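Local coordinates for WbbZ protein (Klebsiella pneumoniae subsp. pneumoniae NTUH-K2044, PDB 6X1L) that is of unknown function but probably transfers pyruvyl groups to a polysaccharide or its sugar precursors, at residues D67-G72 / H86-N91; D111-N116 / D131-L136; L154-Y159 / S235-E240. All coordinates share one frame; numbering follows the deposited sequence.

Contact 1 of 3, residues D67-G72 / H86-N91; sequences DILIFG and HDFIQN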
ATOM      1  N   ASP A  67      24.083 -24.418  -3.179  1.00 75.44           N
ATOM      2  CA  ASP A  67      23.041 -23.417  -2.982  1.00 73.54           C
ATOM      3  C   ASP A  67      23.209 -22.758  -1.622  1.00 69.95           C
ATOM      4  O   ASP A  67      23.426 -23.442  -0.616  1.00 76.41           O
ATOM      5  CB  ASP A  67      21.644 -24.032  -3.097  1.00 67.41           C
ATOM      6  CG  ASP A  67      21.267 -24.353  -4.525  1.00 72.45           C
ATOM      7  OD1 ASP A  67      21.974 -23.894  -5.444  1.00 72.20           O
ATOM      8  OD2 ASP A  67      20.269 -25.072  -4.732  1.00 75.99           O
ATOM      9  N   ILE A  68      23.102 -21.435  -1.600  1.00 63.68           N
ATOM     10  CA  ILE A  68      23.153 -20.644  -0.379  1.00 61.24           C
ATOM     11  C   ILE A  68      21.797 -19.980  -0.185  1.00 65.00           C
ATOM     12  O   ILE A  68      21.270 -19.353  -1.112  1.00 60.71           O
ATOM     13  CB  ILE A  68      24.274 -19.590  -0.440  1.00 64.43           C
ATOM     14  CG1 ILE A  68      25.643 -20.267  -0.308  1.00 76.96           C
ATOM     15  CG2 ILE A  68      24.076 -18.533   0.633  1.00 63.67           C
ATOM     16  CD1 ILE A  68      26.804 -19.302  -0.328  1.00 82.94           C
ATOM     17  N   LEU A  69      21.230 -20.126   1.010  1.00 63.88           N
ATOM     18  CA  LEU A  69      19.993 -19.433   1.346  1.00 57.16           C
ATOM     19  C   LEU A  69      20.319 -18.017   1.803  1.00 60.87           C
ATOM     20  O   LEU A  69      21.076 -17.825   2.764  1.00 60.37           O
ATOM     21  CB  LEU A  69      19.222 -20.180   2.434  1.00 62.71           C
ATOM     22  CG  LEU A  69      18.001 -19.433   2.984  1.00 62.34           C
ATOM     23  CD1 LEU A  69      16.869 -19.388   1.960  1.00 62.82           C
ATOM     24  CD2 LEU A  69      17.522 -20.044   4.295  1.00 66.98           C
ATOM     25  N   ILE A  70      19.765 -17.032   1.109  1.00 53.27           N
ATOM     26  CA  ILE A  70      19.858 -15.636   1.515  1.00 52.87           C
ATOM     27  C   ILE A  70      18.582 -15.338   2.290  1.00 56.85           C
ATOM     28  O   ILE A  70      17.493 -15.260   1.711  1.00 49.42           O
ATOM     29  CB  ILE A  70      20.023 -14.700   0.317  1.00 57.63           C
ATOM     30  CG1 ILE A  70      21.169 -15.165  -0.582  1.00 53.94           C
ATOM     31  CG2 ILE A  70      20.241 -13.269   0.784  1.00 56.22           C
ATOM     32  CD1 ILE A  70      22.543 -15.096   0.070  1.00 59.13           C
ATOM     33  N   PHE A  71      18.703 -15.196   3.606  1.00 55.10           N
ATOM     34  CA  PHE A  71      17.553 -14.876   4.440  1.00 55.02           C
ATOM     35  C   PHE A  71      17.471 -13.363   4.600  1.00 55.78           C
ATOM     36  O   PHE A  71      18.405 -12.740   5.118  1.00 46.84           O
ATOM     37  CB  PHE A  71      17.640 -15.566   5.799  1.00 59.77           C
ATOM     38  CG  PHE A  71      16.401 -15.410   6.627  1.00 71.32           C
ATOM     39  CD1 PHE A  71      15.214 -16.008   6.235  1.00 81.58           C
ATOM     40  CD2 PHE A  71      16.417 -14.657   7.788  1.00 76.03           C
ATOM     41  CE1 PHE A  71      14.066 -15.861   6.990  1.00 90.67           C
ATOM     42  CE2 PHE A  71      15.272 -14.507   8.547  1.00 83.90           C
ATOM     43  CZ  PHE A  71      14.095 -15.109   8.148  1.00 92.37           C
ATOM     44  N   GLY A  72      16.352 -12.783   4.164  1.00 53.04           N
ATOM     45  CA  GLY A  72      16.243 -11.336   4.119  1.00 49.70           C
ATOM     46  C   GLY A  72      16.406 -10.702   5.486  1.00 51.78           C
ATOM     47  O   GLY A  72      16.116 -11.307   6.518  1.00 61.53           O
ATOM     48  N   HIS A  86      12.796 -17.884  13.030  1.00 69.60           N
ATOM     49  CA  HIS A  86      13.578 -18.942  13.661  1.00 72.03           C
ATOM     50  C   HIS A  86      13.153 -20.315  13.158  1.00 76.55           C
ATOM     51  O   HIS A  86      14.000 -21.177  12.901  1.00 67.90           O
ATOM     52  CB  HIS A  86      13.435 -18.852  15.181  1.00 73.88           C
ATOM     53  CG  HIS A  86      13.922 -20.064  15.910  1.00 77.35           C
ATOM     54  ND1 HIS A  86      13.119 -21.158  16.155  1.00 79.69           N
ATOM     55  CD2 HIS A  86      15.126 -20.352  16.460  1.00 74.04           C
ATOM     56  CE1 HIS A  86      13.809 -22.070  16.816  1.00 80.24           C
ATOM     57  NE2 HIS A  86      15.030 -21.605  17.015  1.00 76.53           N
ATOM     58  N   ASP A  87      11.844 -20.533  13.004  1.00 74.51           N
ATOM     59  CA  ASP A  87      11.362 -21.825  12.523  1.00 79.19           C
ATOM     60  C   ASP A  87      11.720 -22.040  11.058  1.00 77.56           C
ATOM     61  O   ASP A  87      12.038 -23.162  10.652  1.00 83.07           O
ATOM     62  CB  ASP A  87       9.851 -21.934  12.729  1.00 87.88           C
ATOM     63  CG  ASP A  87       9.467 -22.042  14.194  1.00 92.01           C
ATOM     64  OD1 ASP A  87      10.376 -22.153  15.044  1.00 90.53           O
ATOM     65  OD2 ASP A  87       8.254 -22.016  14.494  1.00 96.13           O
ATOM     66  N   PHE A  88      11.667 -20.979  10.247  1.00 75.79           N
ATOM     67  CA  PHE A  88      12.015 -21.118   8.836  1.00 76.00           C
ATOM     68  C   PHE A  88      13.469 -21.538   8.664  1.00 70.43           C
ATOM     69  O   PHE A  88      13.779 -22.422   7.858  1.00 68.52           O
ATOM     70  CB  PHE A  88      11.756 -19.809   8.090  1.00 71.34           C
ATOM     71  CG  PHE A  88      12.066 -19.885   6.623  1.00 75.70           C
ATOM     72  CD1 PHE A  88      11.123 -20.364   5.728  1.00 77.71           C
ATOM     73  CD2 PHE A  88      13.302 -19.489   6.136  1.00 73.20           C
ATOM     74  CE1 PHE A  88      11.404 -20.443   4.377  1.00 78.79           C
ATOM     75  CE2 PHE A  88      13.592 -19.568   4.785  1.00 71.73           C
ATOM     76  CZ  PHE A  88      12.641 -20.045   3.904  1.00 74.38           C
ATOM     77  N   ILE A  89      14.376 -20.908   9.411  1.00 65.91           N
ATOM     78  CA  ILE A  89      15.792 -21.211   9.256  1.00 64.93           C
ATOM     79  C   ILE A  89      16.101 -22.610   9.771  1.00 74.99           C
ATOM     80  O   ILE A  89      16.828 -23.375   9.127  1.00 75.73           O
ATOM     81  CB  ILE A  89      16.640 -20.140   9.962  1.00 63.94           C
ATOM     82  CG1 ILE A  89      16.440 -18.784   9.282  1.00 63.08           C
ATOM     83  CG2 ILE A  89      18.105 -20.532   9.961  1.00 70.10           C
ATOM     84  CD1 ILE A  89      17.256 -17.667   9.889  1.00 71.18           C
ATOM     85  N   GLN A  90      15.537 -22.978  10.924  1.00 79.31           N
ATOM     86  CA  GLN A  90      15.859 -24.270  11.518  1.00 84.10           C
ATOM     87  C   GLN A  90      15.332 -25.423  10.672  1.00 90.28           C
ATOM     88  O   GLN A  90      15.972 -26.477  10.581  1.00 96.02           O
ATOM     89  CB  GLN A  90      15.303 -24.348  12.938  1.00 89.31           C
ATOM     90  CG  GLN A  90      15.807 -25.547  13.718  1.00102.69           C
ATOM     91  CD  GLN A  90      15.374 -25.525  15.168  1.00111.19           C
ATOM     92  OE1 GLN A  90      16.118 -25.946  16.054  1.00118.21           O
ATOM     93  NE2 GLN A  90      14.163 -25.037  15.418  1.00107.65           N
ATOM     94  N   ASN A  91      14.171 -25.243  10.043  1.00 89.34           N
ATOM     95  CA  ASN A  91      13.591 -26.295   9.218  1.00 90.68           C
ATOM     96  C   ASN A  91      14.227 -26.389   7.837  1.00 82.46           C
ATOM     97  O   ASN A  91      14.026 -27.395   7.150  1.00 82.71           O
ATOM     98  CB  ASN A  91      12.082 -26.078   9.071  1.00 94.17           C
ATOM     99  CG  ASN A  91      11.343 -26.193  10.392  1.00100.39           C
ATOM    100  OD1 ASN A  91      11.783 -26.891  11.305  1.00105.85           O
ATOM    101  ND2 ASN A  91      10.211 -25.505  10.498  1.00102.25           N
TER

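Contact 2 of 3, residues D111-N116 / D131-L136; sequences DLFINN and DYIKSL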
ATOM      1  N   ASP A 111      20.904 -20.951  21.247  1.00 67.30           N
ATOM      2  CA  ASP A 111      21.053 -22.342  20.829  1.00 66.36           C
ATOM      3  C   ASP A 111      21.113 -22.469  19.312  1.00 64.30           C
ATOM      4  O   ASP A 111      21.850 -23.313  18.789  1.00 63.54           O
ATOM      5  CB  ASP A 111      19.905 -23.180  21.393  1.00 75.71           C
ATOM      6  CG  ASP A 111      20.042 -24.662  21.073  1.00 93.70           C
ATOM      7  OD1 ASP A 111      21.174 -25.126  20.816  1.00 98.19           O
ATOM      8  OD2 ASP A 111      19.010 -25.367  21.077  1.00101.02           O
ATOM      9  N   LEU A 112      20.359 -21.638  18.588  1.00 67.91           N
ATOM     10  CA  LEU A 112      20.357 -21.724  17.130  1.00 70.32           C
ATOM     11  C   LEU A 112      21.712 -21.345  16.544  1.00 68.05           C
ATOM     12  O   LEU A 112      22.198 -21.999  15.614  1.00 65.56           O
ATOM     13  CB  LEU A 112      19.260 -20.831  16.553  1.00 70.93           C
ATOM     14  CG  LEU A 112      19.127 -20.856  15.030  1.00 71.39           C
ATOM     15  CD1 LEU A 112      18.631 -22.214  14.554  1.00 73.20           C
ATOM     16  CD2 LEU A 112      18.211 -19.742  14.547  1.00 70.42           C
ATOM     17  N   PHE A 113      22.344 -20.298  17.076  1.00 62.78           N
ATOM     18  CA  PHE A 113      23.566 -19.792  16.463  1.00 60.18           C
ATOM     19  C   PHE A 113      24.805 -20.548  16.927  1.00 59.91           C
ATOM     20  O   PHE A 113      25.774 -20.653  16.167  1.00 61.76           O
ATOM     21  CB  PHE A 113      23.697 -18.293  16.729  1.00 52.38           C
ATOM     22  CG  PHE A 113      22.667 -17.474  16.009  1.00 59.94           C
ATOM     23  CD1 PHE A 113      22.864 -17.096  14.690  1.00 64.01           C
ATOM     24  CD2 PHE A 113      21.486 -17.112  16.636  1.00 59.84           C
ATOM     25  CE1 PHE A 113      21.908 -16.355  14.016  1.00 69.66           C
ATOM     26  CE2 PHE A 113      20.525 -16.371  15.965  1.00 61.72           C
ATOM     27  CZ  PHE A 113      20.739 -15.993  14.655  1.00 61.10           C
ATOM     28  N   ILE A 114      24.793 -21.092  18.146  1.00 56.75           N
ATOM     29  CA  ILE A 114      25.926 -21.898  18.598  1.00 60.97           C
ATOM     30  C   ILE A 114      25.984 -23.215  17.833  1.00 67.14           C
ATOM     31  O   ILE A 114      27.057 -23.647  17.397  1.00 68.92           O
ATOM     32  CB  ILE A 114      25.851 -22.123  20.118  1.00 59.74           C
ATOM     33  CG1 ILE A 114      26.117 -20.812  20.858  1.00 65.79           C
ATOM     34  CG2 ILE A 114      26.834 -23.211  20.559  1.00 62.42           C
ATOM     35  CD1 ILE A 114      25.771 -20.851  22.331  1.00 67.60           C
ATOM     36  N   ASN A 115      24.838 -23.865  17.637  1.00 73.45           N
ATOM     37  CA  ASN A 115      24.821 -25.187  17.020  1.00 79.43           C
ATOM     38  C   ASN A 115      24.864 -25.152  15.497  1.00 74.62           C
ATOM     39  O   ASN A 115      24.974 -26.217  14.879  1.00 75.25           O
ATOM     40  CB  ASN A 115      23.590 -25.967  17.488  1.00 87.55           C
ATOM     41  CG  ASN A 115      23.762 -26.536  18.883  1.00 97.95           C
ATOM     42  OD1 ASN A 115      24.852 -26.969  19.260  1.00 99.11           O
ATOM     43  ND2 ASN A 115      22.686 -26.535  19.660  1.00104.33           N
ATOM     44  N   ASN A 116      24.790 -23.974  14.875  1.00 69.30           N
ATOM     45  CA  ASN A 116      24.862 -23.863  13.422  1.00 62.51           C
ATOM     46  C   ASN A 116      25.973 -22.910  12.999  1.00 60.56           C
ATOM     47  O   ASN A 116      25.898 -22.294  11.932  1.00 66.22           O
ATOM     48  CB  ASN A 116      23.521 -23.408  12.840  1.00 73.30           C
ATOM     49  CG  ASN A 116      22.377 -24.322  13.226  1.00 73.65           C
ATOM     50  OD1 ASN A 116      22.209 -25.400  12.655  1.00 80.46           O
ATOM     51  ND2 ASN A 116      21.582 -23.898  14.201  1.00 66.87           N
ATOM     52  N   ASP A 131      27.980  -7.506  18.739  1.00 57.36           N
ATOM     53  CA  ASP A 131      28.704  -7.969  19.920  1.00 59.27           C
ATOM     54  C   ASP A 131      28.103  -9.251  20.476  1.00 57.31           C
ATOM     55  O   ASP A 131      28.828 -10.084  21.028  1.00 57.76           O
ATOM     56  CB  ASP A 131      28.718  -6.883  20.995  1.00 59.71           C
ATOM     57  CG  ASP A 131      29.533  -5.676  20.588  1.00 64.57           C
ATOM     58  OD1 ASP A 131      30.341  -5.799  19.646  1.00 69.62           O
ATOM     59  OD2 ASP A 131      29.370  -4.608  21.213  1.00 71.82           O
ATOM     60  N   TYR A 132      26.790  -9.434  20.332  1.00 52.19           N
ATOM     61  CA  TYR A 132      26.164 -10.668  20.791  1.00 52.80           C
ATOM     62  C   TYR A 132      26.643 -11.863  19.974  1.00 59.21           C
ATOM     63  O   TYR A 132      27.135 -12.853  20.534  1.00 57.47           O
ATOM     64  CB  TYR A 132      24.640 -10.528  20.728  1.00 56.70           C
ATOM     65  CG  TYR A 132      23.891 -11.834  20.864  1.00 56.98           C
ATOM     66  CD1 TYR A 132      24.192 -12.731  21.881  1.00 54.02           C
ATOM     67  CD2 TYR A 132      22.869 -12.159  19.982  1.00 53.16           C
ATOM     68  CE1 TYR A 132      23.508 -13.922  22.004  1.00 59.04           C
ATOM     69  CE2 TYR A 132      22.178 -13.343  20.099  1.00 53.08           C
ATOM     70  CZ  TYR A 132      22.498 -14.221  21.111  1.00 56.60           C
ATOM     71  OH  TYR A 132      21.808 -15.403  21.225  1.00 58.61           O
ATOM     72  N   ILE A 133      26.527 -11.783  18.645  1.00 53.48           N
ATOM     73  CA  ILE A 133      26.915 -12.908  17.797  1.00 58.20           C
ATOM     74  C   ILE A 133      28.397 -13.219  17.957  1.00 59.96           C
ATOM     75  O   ILE A 133      28.790 -14.387  18.076  1.00 58.49           O
ATOM     76  CB  ILE A 133      26.560 -12.629  16.325  1.00 60.80           C
ATOM     77  CG1 ILE A 133      25.055 -12.394  16.169  1.00 58.38           C
ATOM     78  CG2 ILE A 133      27.015 -13.786  15.448  1.00 60.02           C
ATOM     79  CD1 ILE A 133      24.208 -13.567  16.614  1.00 59.29           C
ATOM     80  N   LYS A 134      29.245 -12.189  17.954  1.00 56.10           N
ATOM     81  CA  LYS A 134      30.670 -12.434  18.125  1.00 54.86           C
ATOM     82  C   LYS A 134      30.990 -12.988  19.508  1.00 59.54           C
ATOM     83  O   LYS A 134      32.014 -13.660  19.667  1.00 58.65           O
ATOM     84  CB  LYS A 134      31.474 -11.156  17.863  1.00 62.46           C
ATOM     85  CG  LYS A 134      31.630 -10.235  19.065  1.00 70.65           C
ATOM     86  CD  LYS A 134      32.473  -9.015  18.709  1.00 78.88           C
ATOM     87  CE  LYS A 134      32.749  -8.154  19.934  1.00 90.16           C
ATOM     88  NZ  LYS A 134      33.606  -6.976  19.615  1.00 96.12           N
ATOM     89  N   SER A 135      30.136 -12.739  20.504  1.00 58.54           N
ATOM     90  CA  SER A 135      30.353 -13.337  21.816  1.00 68.06           C
ATOM     91  C   SER A 135      30.076 -14.832  21.801  1.00 69.54           C
ATOM     92  O   SER A 135      30.596 -15.556  22.655  1.00 65.17           O
ATOM     93  CB  SER A 135      29.487 -12.646  22.873  1.00 61.15           C
ATOM     94  OG  SER A 135      28.146 -13.100  22.840  1.00 56.71           O
ATOM     95  N   LEU A 136      29.275 -15.308  20.844  1.00 63.71           N
ATOM     96  CA  LEU A 136      29.014 -16.729  20.643  1.00 65.86           C
ATOM     97  C   LEU A 136      30.123 -17.409  19.852  1.00 72.12           C
ATOM     98  O   LEU A 136      29.881 -18.444  19.217  1.00 79.07           O
ATOM     99  CB  LEU A 136      27.657 -16.926  19.958  1.00 62.99           C
ATOM    100  CG  LEU A 136      26.461 -16.309  20.670  1.00 67.54           C
ATOM    101  CD1 LEU A 136      25.165 -16.561  19.910  1.00 69.85           C
ATOM    102  CD2 LEU A 136      26.373 -16.850  22.083  1.00 71.14           C
TER

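Contact 3 of 3, residues L154-Y159 / S235-E240; sequences LDLNKY and SLLGKE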
ATOM      1  N   LEU A 154      18.413   1.874  -0.312  1.00 57.07           N
ATOM      2  CA  LEU A 154      17.259   2.151  -1.165  1.00 50.67           C
ATOM      3  C   LEU A 154      17.616   3.169  -2.242  1.00 55.39           C
ATOM      4  O   LEU A 154      18.145   4.244  -1.950  1.00 58.30           O
ATOM      5  CB  LEU A 154      16.098   2.660  -0.312  1.00 50.49           C
ATOM      6  CG  LEU A 154      14.709   2.743  -0.955  1.00 51.08           C
ATOM      7  CD1 LEU A 154      14.144   1.354  -1.194  1.00 50.44           C
ATOM      8  CD2 LEU A 154      13.786   3.558  -0.065  1.00 53.87           C
ATOM      9  N   ASP A 155      17.329   2.822  -3.498  1.00 54.53           N
ATOM     10  CA  ASP A 155      17.534   3.727  -4.631  1.00 54.79           C
ATOM     11  C   ASP A 155      16.403   4.754  -4.630  1.00 63.19           C
ATOM     12  O   ASP A 155      15.441   4.678  -5.399  1.00 57.19           O
ATOM     13  CB  ASP A 155      17.592   2.943  -5.936  1.00 66.38           C
ATOM     14  CG  ASP A 155      17.937   3.814  -7.125  1.00 74.22           C
ATOM     15  OD1 ASP A 155      18.296   4.994  -6.918  1.00 79.55           O
ATOM     16  OD2 ASP A 155      17.844   3.319  -8.267  1.00 75.38           O
ATOM     17  N   LEU A 156      16.562   5.765  -3.771  1.00 61.89           N
ATOM     18  CA  LEU A 156      15.442   6.588  -3.327  1.00 61.56           C
ATOM     19  C   LEU A 156      14.746   7.320  -4.470  1.00 67.34           C
ATOM     20  O   LEU A 156      13.527   7.508  -4.429  1.00 66.15           O
ATOM     21  CB  LEU A 156      15.934   7.590  -2.281  1.00 63.73           C
ATOM     22  CG  LEU A 156      14.905   8.473  -1.577  1.00 68.43           C
ATOM     23  CD1 LEU A 156      13.910   7.620  -0.805  1.00 63.13           C
ATOM     24  CD2 LEU A 156      15.604   9.456  -0.653  1.00 67.90           C
ATOM     25  N   ASN A 157      15.488   7.733  -5.498  1.00 68.31           N
ATOM     26  CA  ASN A 157      14.918   8.649  -6.479  1.00 70.55           C
ATOM     27  C   ASN A 157      13.850   8.006  -7.354  1.00 67.99           C
ATOM     28  O   ASN A 157      13.052   8.730  -7.962  1.00 66.06           O
ATOM     29  CB  ASN A 157      16.025   9.241  -7.348  1.00 81.89           C
ATOM     30  CG  ASN A 157      16.826  10.300  -6.619  1.00 92.34           C
ATOM     31  OD1 ASN A 157      17.724   9.986  -5.841  1.00 98.65           O
ATOM     32  ND2 ASN A 157      16.497  11.564  -6.862  1.00 98.83           N
ATOM     33  N   LYS A 158      13.799   6.679  -7.433  1.00 61.76           N
ATOM     34  CA  LYS A 158      12.756   6.034  -8.217  1.00 63.93           C
ATOM     35  C   LYS A 158      11.485   5.784  -7.415  1.00 66.88           C
ATOM     36  O   LYS A 158      10.501   5.291  -7.977  1.00 63.23           O
ATOM     37  CB  LYS A 158      13.264   4.721  -8.819  1.00 60.96           C
ATOM     38  CG  LYS A 158      13.509   3.614  -7.825  1.00 69.43           C
ATOM     39  CD  LYS A 158      14.018   2.376  -8.544  1.00 74.04           C
ATOM     40  CE  LYS A 158      14.300   1.247  -7.574  1.00 76.76           C
ATOM     41  NZ  LYS A 158      14.806   0.042  -8.281  1.00 81.54           N
ATOM     42  N   TYR A 159      11.478   6.125  -6.126  1.00 49.15           N
ATOM     43  CA  TYR A 159      10.299   6.013  -5.279  1.00 56.33           C
ATOM     44  C   TYR A 159       9.617   7.350  -5.020  1.00 50.21           C
ATOM     45  O   TYR A 159       8.474   7.363  -4.552  1.00 49.82           O
ATOM     46  CB  TYR A 159      10.673   5.383  -3.931  1.00 48.16           C
ATOM     47  CG  TYR A 159      11.293   4.012  -4.030  1.00 50.01           C
ATOM     48  CD1 TYR A 159      12.665   3.859  -4.237  1.00 49.55           C
ATOM     49  CD2 TYR A 159      10.520   2.867  -3.900  1.00 45.71           C
ATOM     50  CE1 TYR A 159      13.237   2.609  -4.330  1.00 48.67           C
ATOM     51  CE2 TYR A 159      11.088   1.604  -3.986  1.00 48.58           C
ATOM     52  CZ  TYR A 159      12.449   1.484  -4.199  1.00 47.47           C
ATOM     53  OH  TYR A 159      13.024   0.234  -4.293  1.00 45.60           O
ATOM     54  N   SER A 235      14.363   9.835   7.429  1.00 55.08           N
ATOM     55  CA  SER A 235      15.751  10.289   7.471  1.00 52.31           C
ATOM     56  C   SER A 235      16.345  10.376   6.073  1.00 50.14           C
ATOM     57  O   SER A 235      17.058  11.333   5.754  1.00 55.52           O
ATOM     58  CB  SER A 235      16.593   9.356   8.347  1.00 52.54           C
ATOM     59  OG  SER A 235      16.189   9.420   9.702  1.00 53.44           O
ATOM     60  N   LEU A 236      16.080   9.371   5.231  1.00 46.39           N
ATOM     61  CA  LEU A 236      16.495   9.444   3.833  1.00 54.59           C
ATOM     62  C   LEU A 236      15.887  10.652   3.131  1.00 59.39           C
ATOM     63  O   LEU A 236      16.527  11.255   2.260  1.00 55.88           O
ATOM     64  CB  LEU A 236      16.103   8.162   3.098  1.00 50.29           C
ATOM     65  CG  LEU A 236      16.714   6.854   3.601  1.00 51.86           C
ATOM     66  CD1 LEU A 236      16.260   5.690   2.735  1.00 48.96           C
ATOM     67  CD2 LEU A 236      18.230   6.953   3.619  1.00 56.74           C
ATOM     68  N   LEU A 237      14.662  11.022   3.497  1.00 56.17           N
ATOM     69  CA  LEU A 237      13.991  12.171   2.903  1.00 57.27           C
ATOM     70  C   LEU A 237      14.499  13.502   3.443  1.00 61.94           C
ATOM     71  O   LEU A 237      14.036  14.552   2.989  1.00 68.53           O
ATOM     72  CB  LEU A 237      12.480  12.065   3.132  1.00 47.92           C
ATOM     73  CG  LEU A 237      11.786  10.866   2.485  1.00 54.36           C
ATOM     74  CD1 LEU A 237      10.345  10.759   2.957  1.00 57.21           C
ATOM     75  CD2 LEU A 237      11.849  10.970   0.972  1.00 53.34           C
ATOM     76  N   GLY A 238      15.434  13.487   4.391  1.00 60.36           N
ATOM     77  CA  GLY A 238      15.916  14.725   4.968  1.00 61.19           C
ATOM     78  C   GLY A 238      14.933  15.415   5.883  1.00 60.16           C
ATOM     79  O   GLY A 238      15.057  16.620   6.115  1.00 66.88           O
ATOM     80  N   LYS A 239      13.956  14.687   6.411  1.00 58.19           N
ATOM     81  CA  LYS A 239      12.945  15.289   7.263  1.00 57.74           C
ATOM     82  C   LYS A 239      13.486  15.508   8.670  1.00 64.26           C
ATOM     83  O   LYS A 239      14.508  14.945   9.072  1.00 65.59           O
ATOM     84  CB  LYS A 239      11.700  14.407   7.336  1.00 55.65           C
ATOM     85  CG  LYS A 239      11.104  14.045   5.990  1.00 51.38           C
ATOM     86  CD  LYS A 239      10.578  15.275   5.277  1.00 53.81           C
ATOM     87  CE  LYS A 239       9.813  14.890   4.018  1.00 50.16           C
ATOM     88  NZ  LYS A 239       9.390  16.100   3.268  1.00 50.60           N
ATOM     89  N   GLU A 240      12.778  16.347   9.420  1.00 65.37           N
ATOM     90  CA  GLU A 240      12.986  16.467  10.857  1.00 70.74           C
ATOM     91  C   GLU A 240      12.267  15.304  11.530  1.00 69.44           C
ATOM     92  O   GLU A 240      11.041  15.184  11.430  1.00 57.71           O
ATOM     93  CB  GLU A 240      12.471  17.814  11.350  1.00 73.39           C
ATOM     94  CG  GLU A 240      12.620  18.038  12.835  1.00 80.75           C
ATOM     95  CD  GLU A 240      12.175  19.423  13.247  1.00 88.52           C
ATOM     96  OE1 GLU A 240      12.108  20.308  12.368  1.00 92.06           O
ATOM     97  OE2 GLU A 240      11.885  19.622  14.445  1.00 92.74           O
TER

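Contact 1 of 3, residues D67-G72 / H86-N91
Phe71 and Leu69 meet Phe88 and Ile89 where strand 67-71 lies against helix 84-92, the first two elements of a beta-alpha-beta unit whose second strand is 98-104. The short segments run almost exactly antiparallel, at 176°, and their axes come no closer than 11.1 Å, a gap filled by apolar side chains reaching in from both elements. No hydrogen bond crosses the gap; aromatic and aliphatic packing does all the work.

The aromatic pair is Phe71 with Phe88. Their planes are inclined by only 25°, but the centroids stand 5.9 Å apart, so the rings are slid past each other and barely overlap. What touches is Phe71 CE1 against Phe88 CD2, at 3.8 Å. Both phenylalanines have CG opposite the main-chain nitrogen, which carries each ring into the space between strand and helix. Tyr56 meets the Phe88 ring edge-to-face, adding a third aromatic to the group.

Aliphatic contact comes from Leu69, two residues back on the same side of the strand: its CD2 rests 4.0 Å from Phe88 CE2. The alternate residues Ile68 and Ile70 pack instead on the neighbouring strand 98-104, while the main chain of Leu69 is hydrogen-bonded to Lys98 and Ile100, tying this strand into the parallel sheet.

The CH-pi contact belongs to Ile89. This residue leaves the helix alongside the strand rather than toward it, but its extended CG1-CD1 branch, with chi2 of -179°, reaches across and meets the Phe71 side chain at about a right angle. The methyl Ile89 CD1 sits over one face of the Phe71 ring, 4.0 Å from the centroid and displaced toward the rim, nearest to Phe71 CD2.

Contact 2 of 3, residues D111-N116 / D131-L136
With chi1 of -69° in Phe113 and -56° in Leu136, each side chain has its CG opposite the carbonyl carbon, and the two meet between the last turn of helix 110-115 and the end of helix 127-135. These are successive helices of an alternating alpha/beta fold, separated in sequence by strand 120-124 of the parallel sheet. The main chains come nearest at Ile114 and Leu136, whose CA atoms lie 6.4 Å apart. The contact contains no hydrogen bond between the segments and is wholly apolar.

Leu136 divides its two methyls between two neighbours. CD1 touches Phe113 CB at 3.9 Å, while CD2 lies 4.1 Å from Ile114 CD1 and nearly as close to Ile114 CG1. Ile114 and Leu136 cross at about a right angle, so one methyl, Leu136 CD2, is set against the CG1-CD1 arm of the isoleucine. This side of the contact is toward solvent, since Ile114 is exposed, whereas Phe113 and Ile133 are buried.

On the inner side, the ring of Phe120 meets the Phe113 ring, and Leu77 and Ile106 from loops also touch that side chain. Tyr138, beyond helix 127-135, bonds the Phe113 carbonyl oxygen through its OH, and Tyr132 OH of that helix bonds Gly108 O, ahead of helix 110-115. Ile133 supplies the remaining contact: its methyl CD1 stands over the centre of one Phe113 face, 4.2 Å from the centroid and 11° off the ring normal.

Contact 3 of 3, residues L154-Y159 / S235-E240
Leu156 is set against the end of helix 228-236, where it meets both Leu236 and Leu237. Its CD2 makes the closest approach, 3.5 Å from the carbonyl oxygen Leu236 O, and the same methyl lies 4.0 Å from Leu236 CB; the leucine therefore packs on main chain as well as side chain. The other methyl, Leu156 CD1, reaches Leu237 CD2 at 4.3 Å. A chi1 of -174° turns CG away from the main-chain nitrogen of Leu156 and lets the two-methyl fork straddle the consecutive leucines. Leu154 adds a looser contact beside it, its CB standing 4.3 Å from Leu236 CD1. Nothing polar bonds one segment to the other.

The next shell sets the two backbones. Residues 156-158 form a short 3-10 turn, in which Tyr159 N is bonded to Leu156 O at 3.0 Å, and Asp155 just before it is the centre of an inverse gamma turn. Asp44 of helix 33-48 gathers this loop: it accepts from Asp155 N and Tyr159 OH and forms a salt bridge with Lys158. Ile214 of helix 203-218 touches both Leu156 and Tyr159, and Leu217 of the same helix touches Leu237, so that helix borders the leucine cluster.

On the partner side, the chain leaves the helix at Gly238, whose phi of 72° is readily adopted by glycine, and Gly238 N bonds to Ser235 O. Lys239 NZ binds the carbonyl oxygens of Glu218 and Tyr220 as the chain turns into strand 240-243. Leu236 and Leu237 thus present their side chains at a helix C-terminus closed by a Schellman motif.

Overall arrangement
Contacts 1 and 2 are neighbours, with centres 16 Å apart, and join directly: His86 CD2 lies 3.7 Å from Leu112 CD2, and Gln90 CB also packs on Leu112. Contact 1 joins the six-stranded parallel sheet to a helix on its face, and contact 2 lies between two further helices. Contact 3 stands on the other side of the chain's centre, about 30 Å from contact 1 and 34 Å from contact 2 between centres, with nearest atoms about 14 and 22 Å away. It joins the loop following strand 144-146 to a helix leading into the four-stranded parallel sheet. Two such parallel sheets are consistent with a GT-B-like fold of two alpha/beta domains. The three contacts follow one another along the sequence without interleaving.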